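MrsD protein (PDB 1P3Y) catalyses the oxidative decarboxylation of the C-terminal cysteine of the lantibiotic mersacidin to an aminoenethiol, as an FAD-binding homododecamer of the HFCD family. Local coordinates at residues Y27-K32 and S56-H61; I119-M124 and D174-A179. All coordinates share one frame; numbering follows the deposited sequence.

Interaction 1: Y27-K32 and S56-H61; sequences YLLYFK and SYFCDH. With FAD (flavin-adenine dinucleotide), chain B.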
loop_
_atom_site.group_PDB
_atom_site.type_symbol
_atom_site.label_atom_id
_atom_site.label_comp_id
_atom_site.label_asym_id
_atom_site.label_seq_id
_atom_site.Cartn_x
_atom_site.Cartn_y
_atom_site.Cartn_z
ATOM N N TYR A 27 19.733 -32.546 -1.310
ATOM C CA TYR A 27 19.006 -33.580 -2.017
ATOM C C TYR A 27 18.880 -33.176 -3.468
ATOM O O TYR A 27 19.184 -33.951 -4.372
ATOM C CB TYR A 27 17.613 -33.785 -1.410
ATOM C CG TYR A 27 17.649 -34.285 0.025
ATOM C CD1 TYR A 27 17.969 -33.421 1.087
ATOM C CD2 TYR A 27 17.403 -35.631 0.322
ATOM C CE1 TYR A 27 18.040 -33.888 2.410
ATOM C CE2 TYR A 27 17.481 -36.109 1.630
ATOM C CZ TYR A 27 17.797 -35.236 2.666
ATOM O OH TYR A 27 17.872 -35.720 3.951
ATOM N N LEU A 28 18.449 -31.940 -3.677
ATOM C CA LEU A 28 18.242 -31.413 -5.016
ATOM C C LEU A 28 19.459 -31.530 -5.931
ATOM O O LEU A 28 19.327 -31.957 -7.080
ATOM C CB LEU A 28 17.770 -29.948 -4.929
ATOM C CG LEU A 28 16.311 -29.622 -5.304
ATOM C CD1 LEU A 28 15.361 -30.594 -4.639
ATOM C CD2 LEU A 28 15.977 -28.195 -4.894
ATOM N N LEU A 29 20.635 -31.153 -5.428
ATOM C CA LEU A 29 21.860 -31.202 -6.231
ATOM C C LEU A 29 22.326 -32.638 -6.465
ATOM O O LEU A 29 22.862 -32.976 -7.526
ATOM C CB LEU A 29 22.969 -30.369 -5.571
ATOM C CG LEU A 29 22.721 -28.851 -5.543
ATOM C CD1 LEU A 29 23.830 -28.142 -4.762
ATOM C CD2 LEU A 29 22.625 -28.319 -6.978
ATOM N N TYR A 30 22.094 -33.490 -5.477
ATOM C CA TYR A 30 22.484 -34.882 -5.589
ATOM C C TYR A 30 21.629 -35.622 -6.617
ATOM O O TYR A 30 22.125 -36.480 -7.342
ATOM C CB TYR A 30 22.376 -35.565 -4.229
ATOM C CG TYR A 30 22.792 -37.011 -4.255
ATOM C CD1 TYR A 30 24.131 -37.366 -4.436
ATOM C CD2 TYR A 30 21.847 -38.025 -4.123
ATOM C CE1 TYR A 30 24.521 -38.698 -4.486
ATOM C CE2 TYR A 30 22.220 -39.367 -4.174
ATOM C CZ TYR A 30 23.560 -39.697 -4.356
ATOM O OH TYR A 30 23.927 -41.025 -4.403
ATOM N N PHE A 31 20.344 -35.287 -6.670
ATOM C CA PHE A 31 19.411 -35.928 -7.595
ATOM C C PHE A 31 19.537 -35.428 -9.032
ATOM O O PHE A 31 19.029 -36.059 -9.958
ATOM C CB PHE A 31 17.967 -35.704 -7.131
ATOM C CG PHE A 31 17.632 -36.344 -5.809
ATOM C CD1 PHE A 31 18.416 -37.367 -5.286
ATOM C CD2 PHE A 31 16.515 -35.925 -5.090
ATOM C CE1 PHE A 31 18.091 -37.967 -4.073
ATOM C CE2 PHE A 31 16.182 -36.520 -3.875
ATOM C CZ PHE A 31 16.973 -37.542 -3.365
ATOM N N LYS A 32 20.181 -34.279 -9.205
ATOM C CA LYS A 32 20.337 -33.660 -10.519
ATOM C C LYS A 32 20.958 -34.549 -11.595
ATOM O O LYS A 32 20.580 -34.462 -12.766
ATOM C CB LYS A 32 21.143 -32.363 -10.395
ATOM C CG LYS A 32 21.254 -31.566 -11.686
ATOM C CD LYS A 32 21.233 -30.074 -11.411
ATOM N N SER A 56 15.255 -22.039 -6.504
ATOM C CA SER A 56 15.347 -22.142 -7.956
ATOM C C SER A 56 16.789 -22.238 -8.447
ATOM O O SER A 56 17.042 -22.551 -9.612
ATOM C CB SER A 56 14.655 -20.956 -8.629
ATOM O OG SER A 56 15.440 -19.786 -8.519
ATOM N N TYR A 57 17.741 -21.942 -7.575
ATOM C CA TYR A 57 19.139 -22.056 -7.974
ATOM C C TYR A 57 19.593 -23.526 -7.938
ATOM O O TYR A 57 20.694 -23.852 -8.382
ATOM C CB TYR A 57 20.034 -21.251 -7.030
ATOM C CG TYR A 57 19.809 -19.766 -7.090
ATOM C CD1 TYR A 57 19.331 -19.069 -5.985
ATOM C CD2 TYR A 57 20.044 -19.054 -8.261
ATOM C CE1 TYR A 57 19.084 -17.702 -6.043
ATOM C CE2 TYR A 57 19.804 -17.685 -8.325
ATOM C CZ TYR A 57 19.321 -17.015 -7.211
ATOM O OH TYR A 57 19.084 -15.657 -7.259
ATOM N N PHE A 58 18.747 -24.411 -7.409
ATOM C CA PHE A 58 19.102 -25.821 -7.273
ATOM C C PHE A 58 18.196 -26.778 -8.017
ATOM O O PHE A 58 18.210 -27.982 -7.735
ATOM C CB PHE A 58 19.118 -26.214 -5.790
ATOM C CG PHE A 58 19.877 -25.258 -4.917
ATOM C CD1 PHE A 58 19.211 -24.473 -3.981
ATOM C CD2 PHE A 58 21.261 -25.148 -5.020
ATOM C CE1 PHE A 58 19.912 -23.591 -3.152
ATOM C CE2 PHE A 58 21.984 -24.268 -4.195
ATOM C CZ PHE A 58 21.307 -23.486 -3.256
ATOM N N CYS A 59 17.405 -26.263 -8.952
ATOM C CA CYS A 59 16.505 -27.117 -9.705
ATOM C C CYS A 59 16.050 -26.381 -10.940
ATOM O O CYS A 59 16.416 -25.227 -11.133
ATOM C CB CYS A 59 15.305 -27.519 -8.850
ATOM S SG CYS A 59 14.208 -26.161 -8.464
ATOM N N ASP A 60 15.234 -27.030 -11.763
ATOM C CA ASP A 60 14.784 -26.426 -13.014
ATOM C C ASP A 60 13.636 -25.433 -12.934
ATOM O O ASP A 60 13.537 -24.523 -13.765
ATOM C CB ASP A 60 14.436 -27.532 -14.013
ATOM C CG ASP A 60 15.603 -28.478 -14.248
ATOM O OD1 ASP A 60 15.427 -29.707 -14.076
ATOM O OD2 ASP A 60 16.705 -27.989 -14.592
ATOM N N HIS A 61 12.761 -25.595 -11.951
ATOM C CA HIS A 61 11.641 -24.681 -11.822
ATOM C C HIS A 61 10.979 -24.903 -10.489
ATOM O O HIS A 61 10.938 -26.021 -9.998
ATOM C CB HIS A 61 10.625 -24.912 -12.936
ATOM C CG HIS A 61 9.525 -23.899 -12.961
ATOM N ND1 HIS A 61 9.713 -22.606 -13.408
ATOM C CD2 HIS A 61 8.236 -23.975 -12.551
ATOM C CE1 HIS A 61 8.585 -21.930 -13.271
ATOM N NE2 HIS A 61 7.673 -22.737 -12.753
HETATM P PA FAD B . 24.593 -5.694 -0.114
HETATM O O1A FAD B . 23.597 -6.841 0.017
HETATM O O2A FAD B . 24.589 -4.619 0.956
HETATM O O5B FAD B . 24.427 -4.921 -1.551
HETATM C C5B FAD B . 23.723 -5.477 -2.701
HETATM C C4B FAD B . 22.290 -4.966 -2.797
HETATM O O4B FAD B . 21.865 -4.475 -1.530
HETATM C C3B FAD B . 22.089 -3.789 -3.768
HETATM O O3B FAD B . 21.195 -4.277 -4.763
HETATM C C2B FAD B . 21.561 -2.697 -2.896
HETATM O O2B FAD B . 20.686 -1.737 -3.419
HETATM C C1B FAD B . 20.936 -3.443 -1.721
HETATM N N9A FAD B . 20.809 -2.764 -0.389
HETATM C C8A FAD B . 21.815 -2.379 0.598
HETATM N N7A FAD B . 21.330 -1.789 1.668
HETATM C C5A FAD B . 19.915 -1.750 1.446
HETATM C C6A FAD B . 18.789 -1.236 2.200
HETATM N N6A FAD B . 18.929 -0.660 3.405
HETATM N N1A FAD B . 17.483 -1.353 1.631
HETATM C C2A FAD B . 17.284 -1.929 0.406
HETATM N N3A FAD B . 18.326 -2.474 -0.401
HETATM C C4A FAD B . 19.628 -2.300 0.257
HETATM N N1 FAD B . 29.220 -11.785 -4.799
HETATM C C2 FAD B . 30.392 -12.318 -4.276
HETATM O O2 FAD B . 31.418 -11.597 -4.149
HETATM N N3 FAD B . 30.419 -13.667 -3.891
HETATM C C4 FAD B . 29.308 -14.588 -3.992
HETATM O O4 FAD B . 29.446 -15.816 -3.617
HETATM C C4X FAD B . 28.143 -14.021 -4.504
HETATM N N5 FAD B . 27.001 -14.889 -4.597
HETATM C C5X FAD B . 25.782 -14.325 -5.090
HETATM C C6 FAD B . 24.614 -15.141 -5.203
HETATM C C7 FAD B . 23.335 -14.643 -5.689
HETATM C C7M FAD B . 22.127 -15.622 -5.755
HETATM C C8 FAD B . 23.254 -13.220 -6.088
HETATM C C8M FAD B . 21.991 -12.561 -6.603
HETATM C C9 FAD B . 24.374 -12.377 -5.997
HETATM C C9A FAD B . 25.653 -12.876 -5.513
HETATM N N10 FAD B . 26.923 -12.081 -5.376
HETATM C C10 FAD B . 28.118 -12.632 -4.889
HETATM C "C1'" FAD B . 26.866 -10.702 -5.762
HETATM C "C2'" FAD B . 26.745 -9.691 -4.681
HETATM O "O2'" FAD B . 25.468 -9.964 -3.945
HETATM C "C3'" FAD B . 26.670 -8.317 -5.234
HETATM O "O3'" FAD B . 27.965 -7.817 -5.630
HETATM C "C4'" FAD B . 26.060 -7.266 -4.262
HETATM O "O4'" FAD B . 25.994 -5.987 -4.978
HETATM C "C5'" FAD B . 26.842 -7.038 -2.991
HETATM O "O5'" FAD B . 26.447 -7.975 -1.977
HETATM P P FAD B . 26.732 -7.719 -0.446
HETATM O O1P FAD B . 26.188 -8.882 0.265
HETATM O O2P FAD B . 28.204 -7.447 -0.271
HETATM O O3P FAD B . 26.045 -6.289 -0.138
#

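Interaction 2: I119-M124 and D174-A179; sequences IFFPNM and DKALLA. With FAD (flavin-adenine dinucleotide), chain C.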
loop_
_atom_site.group_PDB
_atom_site.type_symbol
_atom_site.label_atom_id
_atom_site.label_comp_id
_atom_site.label_asym_id
_atom_site.label_seq_id
_atom_site.Cartn_x
_atom_site.Cartn_y
_atom_site.Cartn_z
ATOM N N ILE A 119 5.499 -40.757 -3.060
ATOM C CA ILE A 119 6.373 -41.234 -2.000
ATOM C C ILE A 119 6.613 -40.065 -1.039
ATOM O O ILE A 119 7.025 -38.987 -1.468
ATOM C CB ILE A 119 7.732 -41.765 -2.551
ATOM C CG1 ILE A 119 8.743 -41.866 -1.408
ATOM C CG2 ILE A 119 8.263 -40.848 -3.620
ATOM C CD1 ILE A 119 10.076 -42.420 -1.818
ATOM N N PHE A 120 6.346 -40.295 0.251
ATOM C CA PHE A 120 6.512 -39.287 1.297
ATOM C C PHE A 120 7.732 -39.494 2.177
ATOM O O PHE A 120 8.058 -40.621 2.537
ATOM C CB PHE A 120 5.307 -39.285 2.238
ATOM C CG PHE A 120 4.025 -38.919 1.586
ATOM C CD1 PHE A 120 3.351 -39.838 0.783
ATOM C CD2 PHE A 120 3.476 -37.643 1.782
ATOM C CE1 PHE A 120 2.136 -39.497 0.181
ATOM C CE2 PHE A 120 2.271 -37.281 1.193
ATOM C CZ PHE A 120 1.593 -38.209 0.388
ATOM N N PHE A 121 8.383 -38.399 2.549
ATOM C CA PHE A 121 9.530 -38.458 3.447
ATOM C C PHE A 121 9.207 -37.598 4.668
ATOM O O PHE A 121 9.690 -36.482 4.791
ATOM C CB PHE A 121 10.798 -37.919 2.781
ATOM C CG PHE A 121 11.403 -38.852 1.775
ATOM C CD1 PHE A 121 10.866 -38.964 0.492
ATOM C CD2 PHE A 121 12.543 -39.592 2.104
ATOM C CE1 PHE A 121 11.460 -39.795 -0.460
ATOM C CE2 PHE A 121 13.148 -40.426 1.165
ATOM C CZ PHE A 121 12.608 -40.529 -0.127
ATOM N N PRO A 122 8.381 -38.116 5.589
ATOM C CA PRO A 122 8.005 -37.373 6.794
ATOM C C PRO A 122 9.178 -36.864 7.615
ATOM O O PRO A 122 10.255 -37.459 7.634
ATOM C CB PRO A 122 7.158 -38.377 7.574
ATOM C CG PRO A 122 6.526 -39.178 6.504
ATOM C CD PRO A 122 7.664 -39.402 5.530
ATOM N N ASN A 123 8.934 -35.767 8.320
ATOM C CA ASN A 123 9.924 -35.127 9.167
ATOM C C ASN A 123 9.157 -34.216 10.119
ATOM O O ASN A 123 8.408 -33.345 9.698
ATOM C CB ASN A 123 10.905 -34.323 8.303
ATOM C CG ASN A 123 11.889 -33.543 9.125
ATOM O OD1 ASN A 123 11.581 -32.458 9.606
ATOM N ND2 ASN A 123 13.082 -34.094 9.311
ATOM N N MET A 124 9.330 -34.433 11.413
ATOM C CA MET A 124 8.626 -33.641 12.401
ATOM C C MET A 124 9.235 -33.882 13.764
ATOM O O MET A 124 10.134 -34.712 13.934
ATOM C CB MET A 124 7.148 -34.031 12.438
ATOM C CG MET A 124 6.893 -35.486 12.872
ATOM S SD MET A 124 5.243 -36.036 12.397
ATOM C CE MET A 124 5.525 -36.512 10.694
ATOM N N ASP A 174 21.634 -39.942 -0.651
ATOM C CA ASP A 174 21.879 -41.248 -1.275
ATOM C C ASP A 174 20.841 -42.304 -0.873
ATOM O O ASP A 174 20.318 -43.020 -1.723
ATOM C CB ASP A 174 23.291 -41.735 -0.931
ATOM C CG ASP A 174 23.603 -41.610 0.547
ATOM O OD1 ASP A 174 23.396 -40.504 1.105
ATOM O OD2 ASP A 174 24.057 -42.607 1.146
ATOM N N LYS A 175 20.539 -42.406 0.417
ATOM C CA LYS A 175 19.535 -43.373 0.854
ATOM C C LYS A 175 18.229 -43.000 0.157
ATOM O O LYS A 175 17.572 -43.840 -0.477
ATOM C CB LYS A 175 19.299 -43.300 2.366
ATOM C CG LYS A 175 20.525 -43.184 3.228
ATOM C CD LYS A 175 21.139 -44.521 3.540
ATOM C CE LYS A 175 22.161 -44.357 4.669
ATOM N NZ LYS A 175 23.151 -43.261 4.379
ATOM N N ALA A 176 17.864 -41.722 0.292
ATOM C CA ALA A 176 16.639 -41.188 -0.298
ATOM C C ALA A 176 16.527 -41.533 -1.784
ATOM O O ALA A 176 15.460 -41.944 -2.260
ATOM C CB ALA A 176 16.589 -39.693 -0.103
ATOM N N LEU A 177 17.622 -41.362 -2.519
ATOM C CA LEU A 177 17.615 -41.684 -3.946
ATOM C C LEU A 177 17.219 -43.154 -4.136
ATOM O O LEU A 177 16.362 -43.479 -4.967
ATOM C CB LEU A 177 18.997 -41.429 -4.563
ATOM C CG LEU A 177 19.238 -41.931 -5.997
ATOM C CD1 LEU A 177 18.146 -41.429 -6.944
ATOM C CD2 LEU A 177 20.619 -41.451 -6.458
ATOM N N LEU A 178 17.840 -44.032 -3.346
ATOM C CA LEU A 178 17.552 -45.458 -3.417
ATOM C C LEU A 178 16.071 -45.717 -3.144
ATOM O O LEU A 178 15.418 -46.493 -3.862
ATOM C CB LEU A 178 18.424 -46.222 -2.416
ATOM C CG LEU A 178 19.942 -46.105 -2.634
ATOM C CD1 LEU A 178 20.669 -46.869 -1.531
ATOM C CD2 LEU A 178 20.335 -46.654 -4.007
ATOM N N ALA A 179 15.540 -45.064 -2.111
ATOM C CA ALA A 179 14.134 -45.226 -1.767
ATOM C C ALA A 179 13.266 -44.795 -2.953
ATOM O O ALA A 179 12.242 -45.421 -3.238
ATOM C CB ALA A 179 13.807 -44.414 -0.534
HETATM P PA FAD C . 1.004 -24.774 4.746
HETATM O O1A FAD C . 2.320 -24.008 4.674
HETATM O O2A FAD C . 0.117 -24.789 3.516
HETATM O O5B FAD C . 0.070 -24.238 5.984
HETATM C C5B FAD C . 0.570 -23.438 7.098
HETATM C C4B FAD C . 0.322 -21.949 6.889
HETATM O O4B FAD C . 0.110 -21.682 5.507
HETATM C C3B FAD C . -0.929 -21.398 7.597
HETATM O O3B FAD C . -0.437 -20.431 8.520
HETATM C C2B FAD C . -1.764 -20.867 6.479
HETATM O O2B FAD C . -2.613 -19.775 6.690
HETATM C C1B FAD C . -0.750 -20.583 5.374
HETATM N N9A FAD C . -1.190 -20.588 3.940
HETATM C C8A FAD C . -1.603 -21.679 3.060
HETATM N N7A FAD C . -1.930 -21.304 1.843
HETATM C C5A FAD C . -1.740 -19.883 1.844
HETATM C C6A FAD C . -1.922 -18.840 0.853
HETATM N N6A FAD C . -2.329 -19.098 -0.401
HETATM N N1A FAD C . -1.653 -17.490 1.234
HETATM C C2A FAD C . -1.238 -17.171 2.498
HETATM N N3A FAD C . -1.019 -18.127 3.533
HETATM C C4A FAD C . -1.329 -19.481 3.055
HETATM N N1 FAD C . 5.382 -29.401 11.061
HETATM C C2 FAD C . 5.761 -30.716 10.820
HETATM O O2 FAD C . 4.891 -31.622 10.720
HETATM N N3 FAD C . 7.125 -31.021 10.686
HETATM C C4 FAD C . 8.209 -30.068 10.782
HETATM O O4 FAD C . 9.432 -30.460 10.653
HETATM C C4X FAD C . 7.795 -28.757 11.008
HETATM N N5 FAD C . 8.836 -27.767 11.083
HETATM C C5X FAD C . 8.438 -26.407 11.283
HETATM C C6 FAD C . 9.428 -25.380 11.364
HETATM C C7 FAD C . 9.108 -23.973 11.561
HETATM C C7M FAD C . 10.270 -22.941 11.619
HETATM C C8 FAD C . 7.681 -23.601 11.686
HETATM C C8M FAD C . 7.196 -22.180 11.886
HETATM C C9 FAD C . 6.670 -24.573 11.615
HETATM C C9A FAD C . 6.990 -25.979 11.421
HETATM N N10 FAD C . 6.005 -27.114 11.335
HETATM C C10 FAD C . 6.393 -28.447 11.135
HETATM C "C1'" FAD C . 4.618 -26.774 11.460
HETATM C "C2'" FAD C . 3.818 -26.688 10.212
HETATM O "O2'" FAD C . 4.426 -25.620 9.356
HETATM C "C3'" FAD C . 2.414 -26.302 10.498
HETATM O "O3'" FAD C . 1.633 -27.413 10.986
HETATM C "C4'" FAD C . 1.649 -25.716 9.277
HETATM O "O4'" FAD C . 0.312 -25.325 9.739
HETATM C "C5'" FAD C . 1.472 -26.663 8.116
HETATM O "O5'" FAD C . 2.604 -26.605 7.234
HETATM P P FAD C . 2.530 -27.111 5.742
HETATM O O1P FAD C . 3.865 -26.890 5.174
HETATM O O2P FAD C . 2.021 -28.530 5.741
HETATM O O3P FAD C . 1.311 -26.274 5.089
#

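Interaction 1: Y27-K32 and S56-H61
With chi1 of Phe58 at -48°, its CG stands anti to the carbonyl carbon, and the ring reaches Leu29, whose own CG takes the same position at -67° and carries its two methyls to CD2 of the Phe58 ring. CD1 of Leu29 lies 4.0 Å from CD2 of Phe58, and Leu29 CD2 is about as near, approaching obliquely. Leu28 packs at the root of the Phe58 side chain, which it crosses at about a right angle: its CD2 is 3.8 Å from Phe58 CB, and its CB lies 3.5 Å from Phe58 O. Leu28 CD2 also lies 4.1 Å from CB of Cys59. No hydrogen bond joins the segments; the contact is apolar packing in a Rossmann-like parallel α/β fold, where the first helix, 25-31, meets the loop between helix 52-55 and strand 61-63. Leu28 also rests on Ile13 of strand 10-15, while Cys59 touches Val40 of strand 37-42. Next to Phe58, Tyr57 lies at a subunit interface: its OH is 3.4 Å from C7M of an FAD held mainly by a third subunit, and its ring makes a cation-pi contact with Lys71 of a second subunit. Ile19 of that third subunit packs on both Tyr57 and Phe58.

Interaction 2: I119-M124 and D174-A179
The ring of Phe121 reaches from strand 119-122 to helix 173-183, packing one layer of helix on the parallel sheet of this Rossmann-like flavoprotein fold. Short axes of strand and helix run nearly antiparallel, at 152° and 10.8 Å apart, a spacing bridged by a large aromatic on the strand and small alanines on the helix. Phe121 meets the helix obliquely with the far end of its ring: CE2 lies 3.7 Å from CB of Ala176, and CZ is 4.1 Å from CB of Ala179, one turn further on. Beside it, Ile119 stretches its longer branch out, CG1 anti to the backbone N and chi2 near 180°, which brings CD1 to 4.0 Å from the carbonyl O of Ala179. Both strand side chains also lie on Cys86 of the neighbouring strand 84-90, and Phe121 touches Ile171 just before the helix. Phe120, in contrast, lies on Leu95 and Thr98 of helix 92-99. Past the strand's C-terminal end the chain enters the FAD pocket. There Met124 lays its CB 3.5 Å from N3 of the flavin, and the backbone O of Asn123 accepts a hydrogen bond from that same N3, 2.8 Å long with an N-H...O angle of 153°.

Interaction 1 closes before interaction 2 opens along the chain, and their centres lie 16 Å apart. Helix 25-31 joins them: one part of it meets the loop at 56-61, another packs on helix 173-183. Tyr30 carries its CE2 to 3.5 Å from CD2 of Leu177, and Phe31, through CZ, comes within 3.9 Å of CB of Ala176, the residue that also receives Phe121. The C-terminal helix 173-183 thus lies beside helix 25-31 over the parallel sheet. One segment of each interaction also runs to a flavin, but differently: segment 119-124 binds FAD in its own subunit's pocket, whereas segment 56-61 approaches an FAD bound largely by another subunit, in keeping with a dodecamer.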